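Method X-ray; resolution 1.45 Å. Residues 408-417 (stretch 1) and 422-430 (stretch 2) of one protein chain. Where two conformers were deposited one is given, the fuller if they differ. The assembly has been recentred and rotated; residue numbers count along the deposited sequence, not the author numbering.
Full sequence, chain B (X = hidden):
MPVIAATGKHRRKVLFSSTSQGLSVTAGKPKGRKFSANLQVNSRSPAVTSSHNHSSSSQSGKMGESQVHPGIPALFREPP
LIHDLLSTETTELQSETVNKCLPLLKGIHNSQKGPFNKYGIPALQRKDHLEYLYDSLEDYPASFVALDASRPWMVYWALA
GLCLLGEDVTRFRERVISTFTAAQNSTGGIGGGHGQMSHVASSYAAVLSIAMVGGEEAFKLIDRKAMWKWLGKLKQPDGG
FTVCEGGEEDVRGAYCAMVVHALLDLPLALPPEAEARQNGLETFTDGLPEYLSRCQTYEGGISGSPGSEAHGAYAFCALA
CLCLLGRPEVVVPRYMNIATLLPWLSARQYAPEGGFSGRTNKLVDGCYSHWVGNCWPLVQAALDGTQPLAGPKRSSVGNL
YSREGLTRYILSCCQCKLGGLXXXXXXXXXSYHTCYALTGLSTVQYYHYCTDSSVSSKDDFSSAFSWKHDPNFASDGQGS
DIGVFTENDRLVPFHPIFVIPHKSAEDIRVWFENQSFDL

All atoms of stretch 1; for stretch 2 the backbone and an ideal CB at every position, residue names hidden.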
# COMPACT_ATOMS: atom_id res chain seq x y z
N ARG B 408 -7.97 -0.61 20.10
CA ARG B 408 -9.27 -1.27 20.25
C ARG B 408 -9.61 -2.10 19.03
O ARG B 408 -10.10 -3.22 19.15
CB ARG B 408 -10.40 -0.26 20.50
CG ARG B 408 -10.23 0.46 21.86
CD ARG B 408 -11.47 1.38 22.10
NE ARG B 408 -11.33 2.03 23.43
CZ ARG B 408 -11.59 1.43 24.59
NH1 ARG B 408 -12.12 0.21 24.62
NH2 ARG B 408 -11.31 2.11 25.72
N TYR B 409 -9.42 -1.54 17.80
CA TYR B 409 -9.78 -2.34 16.67
C TYR B 409 -8.98 -3.62 16.59
O TYR B 409 -9.52 -4.68 16.37
CB TYR B 409 -9.53 -1.50 15.40
CG TYR B 409 -10.07 -2.20 14.13
CD1 TYR B 409 -11.44 -2.54 14.02
CD2 TYR B 409 -9.15 -2.69 13.17
CE1 TYR B 409 -11.90 -3.26 12.94
CE2 TYR B 409 -9.61 -3.39 12.03
CZ TYR B 409 -10.96 -3.73 11.98
OH TYR B 409 -11.44 -4.48 10.93
N ILE B 410 -7.67 -3.55 16.81
CA ILE B 410 -6.88 -4.77 16.71
C ILE B 410 -7.22 -5.78 17.80
O ILE B 410 -7.51 -6.95 17.49
CB ILE B 410 -5.37 -4.40 16.80
CG1 ILE B 410 -4.93 -3.56 15.57
CG2 ILE B 410 -4.50 -5.69 16.93
CD1 ILE B 410 -3.58 -2.91 15.76
N LEU B 411 -7.24 -5.33 19.06
CA LEU B 411 -7.42 -6.30 20.15
C LEU B 411 -8.87 -6.73 20.32
O LEU B 411 -9.12 -7.93 20.65
CB LEU B 411 -6.87 -5.76 21.47
CG LEU B 411 -5.35 -5.59 21.46
CD1 LEU B 411 -4.87 -4.94 22.83
CD2 LEU B 411 -4.63 -6.94 21.23
N SER B 412 -9.82 -5.80 20.16
CA SER B 412 -11.24 -6.16 20.36
C SER B 412 -11.85 -6.81 19.13
O SER B 412 -12.74 -7.68 19.27
CB SER B 412 -12.10 -4.95 20.74
OG SER B 412 -11.67 -4.36 21.97
N CYS B 413 -11.38 -6.43 17.90
CA CYS B 413 -12.10 -6.83 16.70
C CYS B 413 -11.33 -7.77 15.79
O CYS B 413 -11.96 -8.48 14.97
CB CYS B 413 -12.51 -5.63 15.85
SG CYS B 413 -13.67 -4.53 16.69
N CYS B 414 -9.99 -7.79 15.86
CA CYS B 414 -9.22 -8.54 14.83
C CYS B 414 -8.62 -9.82 15.36
O CYS B 414 -7.90 -10.49 14.61
CB CYS B 414 -8.10 -7.67 14.26
SG CYS B 414 -8.75 -6.28 13.27
N GLN B 415 -8.88 -10.20 16.61
CA GLN B 415 -8.36 -11.48 17.08
C GLN B 415 -9.33 -12.63 16.86
O GLN B 415 -10.51 -12.55 17.23
CB GLN B 415 -8.06 -11.43 18.58
CG GLN B 415 -7.04 -10.32 18.94
CD GLN B 415 -6.52 -10.55 20.36
OE1 GLN B 415 -5.58 -11.34 20.54
NE2 GLN B 415 -7.09 -9.86 21.31
N CYS B 416 -8.85 -13.72 16.28
CA CYS B 416 -9.68 -14.92 16.09
C CYS B 416 -9.51 -15.87 17.25
O CYS B 416 -8.40 -16.19 17.66
CB CYS B 416 -9.27 -15.63 14.80
SG CYS B 416 -9.40 -14.51 13.45
N LYS B 417 -10.63 -16.36 17.76
CA LYS B 417 -10.60 -17.13 18.99
C LYS B 417 -9.69 -18.34 18.91
O LYS B 417 -9.16 -18.78 19.94
CB LYS B 417 -12.02 -17.53 19.36
CG LYS B 417 -12.68 -18.51 18.45
CD LYS B 417 -14.11 -18.85 18.91
CE LYS B 417 -14.85 -19.74 17.90
NZ LYS B 417 -16.35 -19.85 18.23
N UNK B 422 -7.17 -11.09 11.85
CA UNK B 422 -7.96 -11.00 10.61
C UNK B 422 -8.11 -9.55 10.17
O UNK B 422 -7.89 -8.58 10.92
CB UNK B 422 -9.34 -11.63 10.80
N UNK B 423 -8.58 -9.45 8.93
CA UNK B 423 -8.95 -8.16 8.36
C UNK B 423 -10.01 -7.45 9.17
O UNK B 423 -9.83 -6.32 9.63
CB UNK B 423 -9.44 -8.34 6.92
N UNK B 424 -11.10 -8.16 9.40
CA UNK B 424 -12.23 -7.58 10.12
C UNK B 424 -13.11 -8.73 10.59
O UNK B 424 -12.96 -9.84 10.11
CB UNK B 424 -13.01 -6.60 9.25
N UNK B 425 -14.03 -8.45 11.52
CA UNK B 425 -14.97 -9.50 11.92
C UNK B 425 -15.65 -10.11 10.74
O UNK B 425 -16.03 -9.39 9.81
CB UNK B 425 -16.02 -8.95 12.89
N UNK B 426 -15.81 -11.43 10.75
CA UNK B 426 -16.41 -12.07 9.61
C UNK B 426 -15.47 -12.64 8.60
O UNK B 426 -15.89 -13.40 7.72
CB UNK B 426 -17.33 -11.07 8.90
N UNK B 427 -14.19 -12.34 8.74
CA UNK B 427 -13.17 -12.90 7.87
C UNK B 427 -12.35 -13.94 8.61
O UNK B 427 -12.01 -13.75 9.79
CB UNK B 427 -12.26 -11.80 7.32
N UNK B 428 -11.92 -15.01 7.92
CA UNK B 428 -10.99 -15.93 8.56
C UNK B 428 -9.62 -15.26 8.72
O UNK B 428 -9.24 -14.39 7.92
CB UNK B 428 -10.87 -17.22 7.75
N UNK B 429 -8.82 -15.71 9.71
CA UNK B 429 -7.46 -15.16 9.79
C UNK B 429 -6.57 -15.69 8.69
O UNK B 429 -6.86 -16.71 8.03
CB UNK B 429 -6.83 -15.48 11.15
N UNK B 430 -5.46 -14.99 8.51
CA UNK B 430 -4.38 -15.53 7.69
C UNK B 430 -3.08 -14.94 8.23
O UNK B 430 -3.09 -14.01 9.05
CB UNK B 430 -4.57 -15.21 6.21

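Position 422 lies alongside the end of the helix, where the carbonyls of Cys413 and Cys414 have run out of helical partners within stretch 1. Its backbone N is 2.9 Å from Cys414 O and donates a hydrogen bond to it (N-H...O angle 143°), which any residue but proline would allow. CA-to-CB points sideways, and the ideal CB sits 3.9 Å from Cys416 SG and 4.2 Å from Cys414 O. From there a long side chain could run past the Cys416 sulfur to Cys413 O, so a donor such as lysine, arginine or glutamine would suit, whereas a carboxylate would meet acceptors. The deposited residue is arginine. With chi1 at p and chi2 and chi3 at t, Arg422 is extended, and it grips Cys413 O in a fork: NH2 to Cys413 O is 2.9 Å and NE to Cys413 O is 3.0 Å, with the oxygen at the guanidinium edge, near its plane. Gln415 O lies over one face instead; its 3.4 Å approach to NH2 of Arg422 has too poor an angle for a hydrogen bond. A water completes the link, accepting from Arg422 NH2 at 3.0 Å and donating to Gln415 O at 3.2 Å. The aliphatic part packs too, with Arg422 CD 3.6 Å from Cys416 SG.

At 423 CA-to-CB points away, and the ideal CB has nothing of stretch 1 within 5.5 Å; many residues would fit. What stretch 1 reads is the main chain: the Tyr409 hydroxyl donates to the carbonyl, OH to O of residue 423 being 2.8 Å. The residue is aspartate, and the carboxylate of Asp423 turns to a partner at 424.

The ideal CB of 424 is tight against the phenol, 3.1 Å from Tyr409 OH. Branching at CB could add to the crowding, so an unbranched chain leading outward is the easier choice. Lys424 does this: its chi1 of 64° (p) carries the chain away from stretch 1, and Lys424 NZ forms a salt bridge with Asp423 OD1 at 2.7 Å.

Position 425 is the second residue of a type II turn spanning 424 to 427. Its phi/psi of -52/139 suits proline well, although other residues can adopt it, and the ideal CB is 4.6 Å from Cys413 O, leaving room for a small apolar group. Pro425 is found, its CG 4.0 Å from Cys413 CB.

At 426 phi is positive (96/-9), and a CB would jam against the preceding carbonyl O. This calls for glycine, and Gly426 is present.

Positions 427 and 428 have no CB within 5.5 Å of stretch 1, so polar residues are as acceptable as any. They are Lys427, whose N closes the turn onto Lys424 O at 3.1 Å, and His428.

At 429 CA-to-CB points toward stretch 1, with the ideal CB 3.6 Å from Cys416 SG. Compact apolar residues suit, and phi of -73° permits proline. Pro429 places CD 3.6 Å from Cys416 SG.

Position 430 is out of reach but precedes a helix, favouring Ser, Thr, Asn or Asp; Asp430 caps a backbone N just beyond.

Stretch 2, residues 422-430: RDKPGKHPD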
# COMPACT_ATOMS: atom_id res chain seq x y z
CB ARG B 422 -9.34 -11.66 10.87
CG ARG B 422 -10.14 -10.92 11.97
CD ARG B 422 -11.39 -11.71 12.39
NE ARG B 422 -12.02 -11.08 13.54
CZ ARG B 422 -12.58 -11.77 14.54
NH1 ARG B 422 -12.71 -13.10 14.44
NH2 ARG B 422 -13.07 -11.11 15.58
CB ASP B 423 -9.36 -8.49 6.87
CG ASP B 423 -10.28 -7.48 6.21
OD1 ASP B 423 -10.59 -6.43 6.74
OD2 ASP B 423 -10.69 -7.78 5.04
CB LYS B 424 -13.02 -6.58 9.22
CG LYS B 424 -13.68 -7.24 8.00
CD LYS B 424 -14.63 -6.20 7.27
CE LYS B 424 -13.93 -4.94 6.80
NZ LYS B 424 -12.84 -5.22 5.75
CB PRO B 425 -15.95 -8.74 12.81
CG PRO B 425 -15.07 -7.60 13.42
CD PRO B 425 -14.24 -7.17 12.21
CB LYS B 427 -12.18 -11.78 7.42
CG LYS B 427 -12.83 -10.61 6.71
CD LYS B 427 -13.45 -11.02 5.41
CE LYS B 427 -13.86 -9.79 4.65
NZ LYS B 427 -14.39 -10.14 3.29
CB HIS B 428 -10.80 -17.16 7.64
CG HIS B 428 -12.06 -17.94 7.40
ND1 HIS B 428 -12.13 -18.97 6.49
CD2 HIS B 428 -13.31 -17.80 7.89
CE1 HIS B 428 -13.34 -19.48 6.49
NE2 HIS B 428 -14.08 -18.79 7.34
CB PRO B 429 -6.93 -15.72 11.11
CG PRO B 429 -7.69 -17.07 11.26
CD PRO B 429 -9.08 -16.76 10.70
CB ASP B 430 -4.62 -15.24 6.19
CG ASP B 430 -4.74 -13.75 5.91
OD1 ASP B 430 -3.85 -13.01 6.20
OD2 ASP B 430 -5.72 -13.33 5.33
O HOH W 1 -13.59 -12.91 17.93
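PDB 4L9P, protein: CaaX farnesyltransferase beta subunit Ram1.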